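Local atomic coordinates of 2-Keto-3-deoxy-(6-phospho-)gluconate aldolase (Thermoproteus tenax, PDB entry 2R91), a protein that is an aldolase of the dihydrodipicolinate synthetase family, built as a TIM barrel with additional C-terminal helices and assembled from four chains. Residues A[19-24]-A[54-59]; A[50-55]-A[257-262]. All blocks are in the same frame, centred on the assembly; numbering follows the deposited sequence.

Contact 1 of 2, residues A[19-24]-A[54-59]; sequences ELFANH and MELTDA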
loop_
_atom_site.group_PDB
_atom_site.type_symbol
_atom_site.label_atom_id
_atom_site.label_comp_id
_atom_site.label_asym_id
_atom_site.label_seq_id
_atom_site.Cartn_x
_atom_site.Cartn_y
_atom_site.Cartn_z
ATOM N N GLU A 19 3.155 7.784 40.690
ATOM C CA GLU A 19 2.403 8.893 41.267
ATOM C C GLU A 19 1.820 9.761 40.147
ATOM O O GLU A 19 0.651 10.129 40.189
ATOM C CB GLU A 19 3.256 9.745 42.209
ATOM C CG GLU A 19 3.555 9.064 43.563
ATOM C CD GLU A 19 4.641 7.983 43.468
ATOM O OE1 GLU A 19 4.348 6.800 43.809
ATOM O OE2 GLU A 19 5.787 8.316 43.043
ATOM N N LEU A 20 2.645 10.107 39.163
ATOM C CA LEU A 20 2.116 10.805 37.965
ATOM C C LEU A 20 0.988 9.972 37.324
ATOM O O LEU A 20 -0.068 10.502 37.002
ATOM C CB LEU A 20 3.218 11.086 36.956
ATOM C CG LEU A 20 4.285 12.086 37.347
ATOM C CD1 LEU A 20 5.279 12.212 36.208
ATOM C CD2 LEU A 20 3.651 13.465 37.713
ATOM N N PHE A 21 1.205 8.670 37.185
ATOM C CA PHE A 21 0.236 7.780 36.534
ATOM C C PHE A 21 -1.113 7.730 37.257
ATOM O O PHE A 21 -2.176 7.816 36.632
ATOM C CB PHE A 21 0.839 6.377 36.389
ATOM C CG PHE A 21 -0.019 5.414 35.636
ATOM C CD1 PHE A 21 0.004 5.381 34.243
ATOM C CD2 PHE A 21 -0.861 4.533 36.313
ATOM C CE1 PHE A 21 -0.798 4.495 33.534
ATOM C CE2 PHE A 21 -1.661 3.636 35.618
ATOM C CZ PHE A 21 -1.627 3.618 34.210
ATOM N N ALA A 22 -1.063 7.590 38.581
ATOM C CA ALA A 22 -2.263 7.506 39.407
ATOM C C ALA A 22 -3.052 8.793 39.395
ATOM O O ALA A 22 -4.259 8.740 39.360
ATOM C CB ALA A 22 -1.891 7.155 40.895
ATOM N N ASN A 23 -2.374 9.931 39.484
ATOM C CA ASN A 23 -3.048 11.213 39.441
ATOM C C ASN A 23 -3.789 11.330 38.106
ATOM O O ASN A 23 -4.970 11.684 38.073
ATOM C CB ASN A 23 -2.035 12.358 39.571
ATOM C CG ASN A 23 -2.673 13.740 39.393
ATOM O OD1 ASN A 23 -3.388 14.219 40.273
ATOM N ND2 ASN A 23 -2.398 14.393 38.255
ATOM N N HIS A 24 -3.082 11.007 37.025
ATOM C CA HIS A 24 -3.658 11.092 35.652
ATOM C C HIS A 24 -4.856 10.157 35.513
ATOM O O HIS A 24 -5.923 10.562 35.106
ATOM C CB HIS A 24 -2.581 10.743 34.613
ATOM C CG HIS A 24 -3.087 10.739 33.189
ATOM N ND1 HIS A 24 -3.675 11.846 32.611
ATOM C CD2 HIS A 24 -3.073 9.776 32.233
ATOM C CE1 HIS A 24 -4.014 11.556 31.358
ATOM N NE2 HIS A 24 -3.659 10.310 31.105
ATOM N N MET A 54 4.121 -5.183 34.110
ATOM C CA MET A 54 3.648 -5.594 35.441
ATOM C C MET A 54 3.492 -4.393 36.348
ATOM O O MET A 54 2.528 -4.296 37.059
ATOM C CB MET A 54 4.655 -6.572 36.061
ATOM C CG MET A 54 4.746 -7.880 35.284
ATOM S SD MET A 54 5.969 -9.041 35.968
ATOM C CE MET A 54 5.217 -9.343 37.580
ATOM N N GLU A 55 4.468 -3.490 36.353
ATOM C CA GLU A 55 4.371 -2.288 37.184
ATOM C C GLU A 55 3.159 -1.454 36.782
ATOM O O GLU A 55 2.420 -0.918 37.606
ATOM C CB GLU A 55 5.623 -1.433 37.056
ATOM C CG GLU A 55 6.840 -2.084 37.650
ATOM C CD GLU A 55 8.137 -1.499 37.123
ATOM O OE1 GLU A 55 8.144 -0.329 36.727
ATOM O OE2 GLU A 55 9.145 -2.216 37.075
ATOM N N LEU A 56 2.956 -1.354 35.480
ATOM C CA LEU A 56 1.854 -0.593 34.946
ATOM C C LEU A 56 0.506 -1.257 35.288
ATOM O O LEU A 56 -0.450 -0.590 35.677
ATOM C CB LEU A 56 2.115 -0.443 33.429
ATOM C CG LEU A 56 1.131 0.324 32.575
ATOM C CD1 LEU A 56 1.134 1.831 33.029
ATOM C CD2 LEU A 56 1.566 0.162 31.104
ATOM N N THR A 57 0.445 -2.584 35.208
ATOM C CA THR A 57 -0.737 -3.338 35.639
ATOM C C THR A 57 -1.071 -3.039 37.108
ATOM O O THR A 57 -2.237 -2.812 37.466
ATOM C CB THR A 57 -0.491 -4.874 35.489
ATOM O OG1 THR A 57 -0.359 -5.208 34.102
ATOM C CG2 THR A 57 -1.610 -5.709 36.118
ATOM N N ASP A 58 -0.052 -3.025 37.965
ATOM C CA ASP A 58 -0.304 -2.751 39.397
ATOM C C ASP A 58 -0.837 -1.335 39.553
ATOM O O ASP A 58 -1.804 -1.106 40.287
ATOM C CB ASP A 58 0.989 -2.877 40.214
ATOM C CG ASP A 58 1.470 -4.316 40.357
ATOM O OD1 ASP A 58 0.680 -5.258 40.250
ATOM O OD2 ASP A 58 2.669 -4.504 40.617
ATOM N N ALA A 59 -0.200 -0.375 38.868
ATOM C CA ALA A 59 -0.608 1.037 38.991
ATOM C C ALA A 59 -2.021 1.247 38.474
ATOM O O ALA A 59 -2.808 1.964 39.091
ATOM C CB ALA A 59 0.403 1.985 38.267
#

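Contact 2 of 2, residues A[50-55]-A[257-262]; sequences LQEKME and EPRGPV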
loop_
_atom_site.group_PDB
_atom_site.type_symbol
_atom_site.label_atom_id
_atom_site.label_comp_id
_atom_site.label_asym_id
_atom_site.label_seq_id
_atom_site.Cartn_x
_atom_site.Cartn_y
_atom_site.Cartn_z
ATOM N N LEU A 50 8.542 -6.736 30.095
ATOM C CA LEU A 50 7.533 -7.445 30.873
ATOM C C LEU A 50 7.397 -6.820 32.280
ATOM O O LEU A 50 6.286 -6.602 32.743
ATOM C CB LEU A 50 7.842 -8.951 30.921
ATOM C CG LEU A 50 7.165 -9.785 32.015
ATOM C CD1 LEU A 50 5.666 -9.781 31.754
ATOM C CD2 LEU A 50 7.733 -11.221 31.997
ATOM N N GLN A 51 8.508 -6.474 32.941
ATOM C CA GLN A 51 8.391 -5.961 34.294
ATOM C C GLN A 51 7.738 -4.596 34.327
ATOM O O GLN A 51 6.957 -4.280 35.231
ATOM C CB GLN A 51 9.747 -5.923 34.984
ATOM C CG GLN A 51 10.311 -7.342 35.283
ATOM C CD GLN A 51 11.749 -7.264 35.780
ATOM O OE1 GLN A 51 12.103 -6.373 36.561
ATOM N NE2 GLN A 51 12.565 -8.193 35.354
ATOM N N GLU A 52 8.047 -3.777 33.326
ATOM C CA GLU A 52 7.380 -2.476 33.190
ATOM C C GLU A 52 5.867 -2.650 33.004
ATOM O O GLU A 52 5.084 -1.934 33.605
ATOM C CB GLU A 52 8.042 -1.675 32.052
ATOM C CG GLU A 52 9.403 -1.116 32.459
ATOM C CD GLU A 52 10.285 -0.627 31.301
ATOM O OE1 GLU A 52 10.012 -0.923 30.112
ATOM O OE2 GLU A 52 11.296 0.048 31.597
ATOM N N LYS A 53 5.445 -3.636 32.219
ATOM C CA LYS A 53 4.019 -3.892 32.053
ATOM C C LYS A 53 3.362 -4.406 33.337
ATOM O O LYS A 53 2.188 -4.127 33.618
ATOM C CB LYS A 53 3.772 -4.880 30.918
ATOM C CG LYS A 53 4.161 -4.351 29.498
ATOM C CD LYS A 53 3.501 -5.238 28.433
ATOM C CE LYS A 53 3.795 -4.698 26.994
ATOM N NZ LYS A 53 5.090 -5.226 26.476
ATOM N N MET A 54 4.121 -5.183 34.110
ATOM C CA MET A 54 3.648 -5.594 35.441
ATOM C C MET A 54 3.492 -4.393 36.348
ATOM O O MET A 54 2.528 -4.296 37.059
ATOM C CB MET A 54 4.655 -6.572 36.061
ATOM C CG MET A 54 4.746 -7.880 35.284
ATOM S SD MET A 54 5.969 -9.041 35.968
ATOM C CE MET A 54 5.217 -9.343 37.580
ATOM N N GLU A 55 4.468 -3.490 36.353
ATOM C CA GLU A 55 4.371 -2.288 37.184
ATOM C C GLU A 55 3.159 -1.454 36.782
ATOM O O GLU A 55 2.420 -0.918 37.606
ATOM C CB GLU A 55 5.623 -1.433 37.056
ATOM C CG GLU A 55 6.840 -2.084 37.650
ATOM C CD GLU A 55 8.137 -1.499 37.123
ATOM O OE1 GLU A 55 8.144 -0.329 36.727
ATOM O OE2 GLU A 55 9.145 -2.216 37.075
ATOM N N GLU A 257 6.655 11.724 30.640
ATOM C CA GLU A 257 7.371 11.699 29.357
ATOM C C GLU A 257 7.333 10.302 28.803
ATOM O O GLU A 257 7.207 9.332 29.574
ATOM C CB GLU A 257 8.858 11.987 29.583
ATOM C CG GLU A 257 9.187 13.347 30.037
ATOM C CD GLU A 257 10.676 13.561 30.034
ATOM O OE1 GLU A 257 11.427 12.651 30.470
ATOM O OE2 GLU A 257 11.092 14.643 29.555
ATOM N N PRO A 258 7.464 10.174 27.469
ATOM C CA PRO A 258 7.709 8.862 26.854
ATOM C C PRO A 258 9.221 8.551 26.943
ATOM O O PRO A 258 9.938 9.212 27.691
ATOM C CB PRO A 258 7.255 9.065 25.399
ATOM C CG PRO A 258 7.561 10.542 25.139
ATOM C CD PRO A 258 7.340 11.259 26.455
ATOM N N ARG A 259 9.679 7.517 26.258
ATOM C CA ARG A 259 11.097 7.133 26.292
ATOM C C ARG A 259 11.593 6.835 24.876
ATOM O O ARG A 259 10.892 6.190 24.081
ATOM C CB ARG A 259 11.293 5.909 27.216
ATOM C CG ARG A 259 12.705 5.296 27.257
ATOM C CD ARG A 259 12.800 4.089 28.237
ATOM N NE ARG A 259 11.944 2.961 27.835
ATOM C CZ ARG A 259 11.601 1.970 28.659
ATOM N NH1 ARG A 259 12.075 1.958 29.927
ATOM N NH2 ARG A 259 10.807 0.989 28.220
ATOM N N GLY A 260 12.811 7.301 24.588
ATOM C CA GLY A 260 13.601 6.895 23.402
ATOM C C GLY A 260 13.196 5.539 22.891
ATOM O O GLY A 260 13.370 4.602 23.678
ATOM N N PRO A 261 13.253 5.364 21.565
ATOM C CA PRO A 261 12.913 6.092 20.322
ATOM C C PRO A 261 11.721 7.045 20.293
ATOM O O PRO A 261 11.701 7.930 19.445
ATOM C CB PRO A 261 12.866 4.993 19.230
ATOM C CG PRO A 261 12.393 3.821 19.960
ATOM C CD PRO A 261 13.169 3.914 21.307
ATOM N N VAL A 262 10.762 6.875 21.191
ATOM C CA VAL A 262 9.705 7.862 21.331
ATOM C C VAL A 262 10.207 8.984 22.257
ATOM O O VAL A 262 9.783 9.098 23.407
ATOM C CB VAL A 262 8.404 7.228 21.821
ATOM C CG1 VAL A 262 7.227 8.227 21.666
ATOM C CG2 VAL A 262 8.132 5.876 21.084
#

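Contact 1 of 2, residues A[19-24]-A[54-59]
Phe21 reaches from helix 18-30 to helix 50-63, bringing its ring up to Leu56 and Ala59, which sit three residues apart on the facing helix. The two partners use different parts of the ring. Leu56 contributes a single methyl, CD1, which is 3.3 Å from Phe21 CE1 and 3.5 Å from Phe21 CZ. Over the same side of the ring but toward its other half, at CD2 and CE2, Ala59 CB stands 3.5 Å from Phe21 CD2, and the main chain takes part as well, with Ala59 C 3.7 Å from Phe21 CE2. No hydrogen bond crosses the contact, which is apolar and tight.

The Phe21 side chain leaves its helix toward residues 54-59, and a CG placed anti to the backbone N (chi1 -175°) lets the ring extend toward them. Leu56 starts out in a less direct direction. With its CG also anti (chi1 -180°), it brings the CD1 branch round to meet the ring, and the two side chains cross at about a right angle. The CB of Ala59 points toward helix 18-30, and the ring comes close to the helix backbone there.

Loop residues complete the surroundings: Thr10 touches Phe21, and Thr9 touches Leu56. One turn on from Phe21, both ring nitrogens of His24 are hydrogen-bonded, ND1 to Tyr253 and NE2 to Asn199.

Helices 18-30 and 50-63 follow strands 2-6 and 35-38, so this is apolar packing between consecutive outer helices of a TIM barrel.

Contact 2 of 2, residues A[50-55]-A[257-262]
Glu52 and Arg259 meet end-on in a two-pronged salt bridge, their side chains approaching from opposite directions. Arg259 NH1 donates to Glu52 OE2 at 2.7 Å, while Arg259 NH2 donates to Glu52 OE1 at 2.8 Å. Both bonds are nearly straight, and each carboxylate oxygen is met on its syn side. The oxygens lie close to the guanidinium plane, whereas the nitrogens both stand to one side of the carboxylate plane, the two planes being tilted by 32° as at a hinge.

Reach comes from both partners, whose CA atoms are 12.4 Å apart. Glu52 places CG anti to its own carbonyl carbon (chi1 -75°) and then runs out extended. Arg259 is extended through its first two torsions before bending at chi3 (63°), which turns the guanidinium end toward the acid.

Further bonds fix the pair. Glu52 OE1 also accepts from Ser49 N, just ahead of the helix, where the helix start would be expected to stabilise a negative charge. Arg259 NH2 has a second acceptor in Ala47 O, and Asn75 of the second subunit packs on Arg259. Beyond the arginine, the chain turns through a cis peptide before Pro261, and Gly260 makes backbone hydrogen bonds to that same neighbouring subunit.

The bridge thus ties the first turn of a barrel helix to the loop between helices 239-251 and 267-276, within the C-terminal helical region that follows the barrel in this family.

Overall arrangement
Helix 50-63 serves both contacts, whose segments share Met54 and Glu55 and whose centres lie 12 Å apart. Contact 2 uses its first turn, near the end of the barrel where the C-terminal ends of the strands lie; contact 1 follows farther along, through the face turned to helix 18-30. Each centre is about 15 Å from the centre of the chain, on the same side of it. They differ in character: contact 1 is buried and apolar and joins consecutive outer helices through segments about 30 residues apart, whereas contact 2 is a charged surface link across some 200 residues. Only contact 2 has a neighbouring subunit beside it.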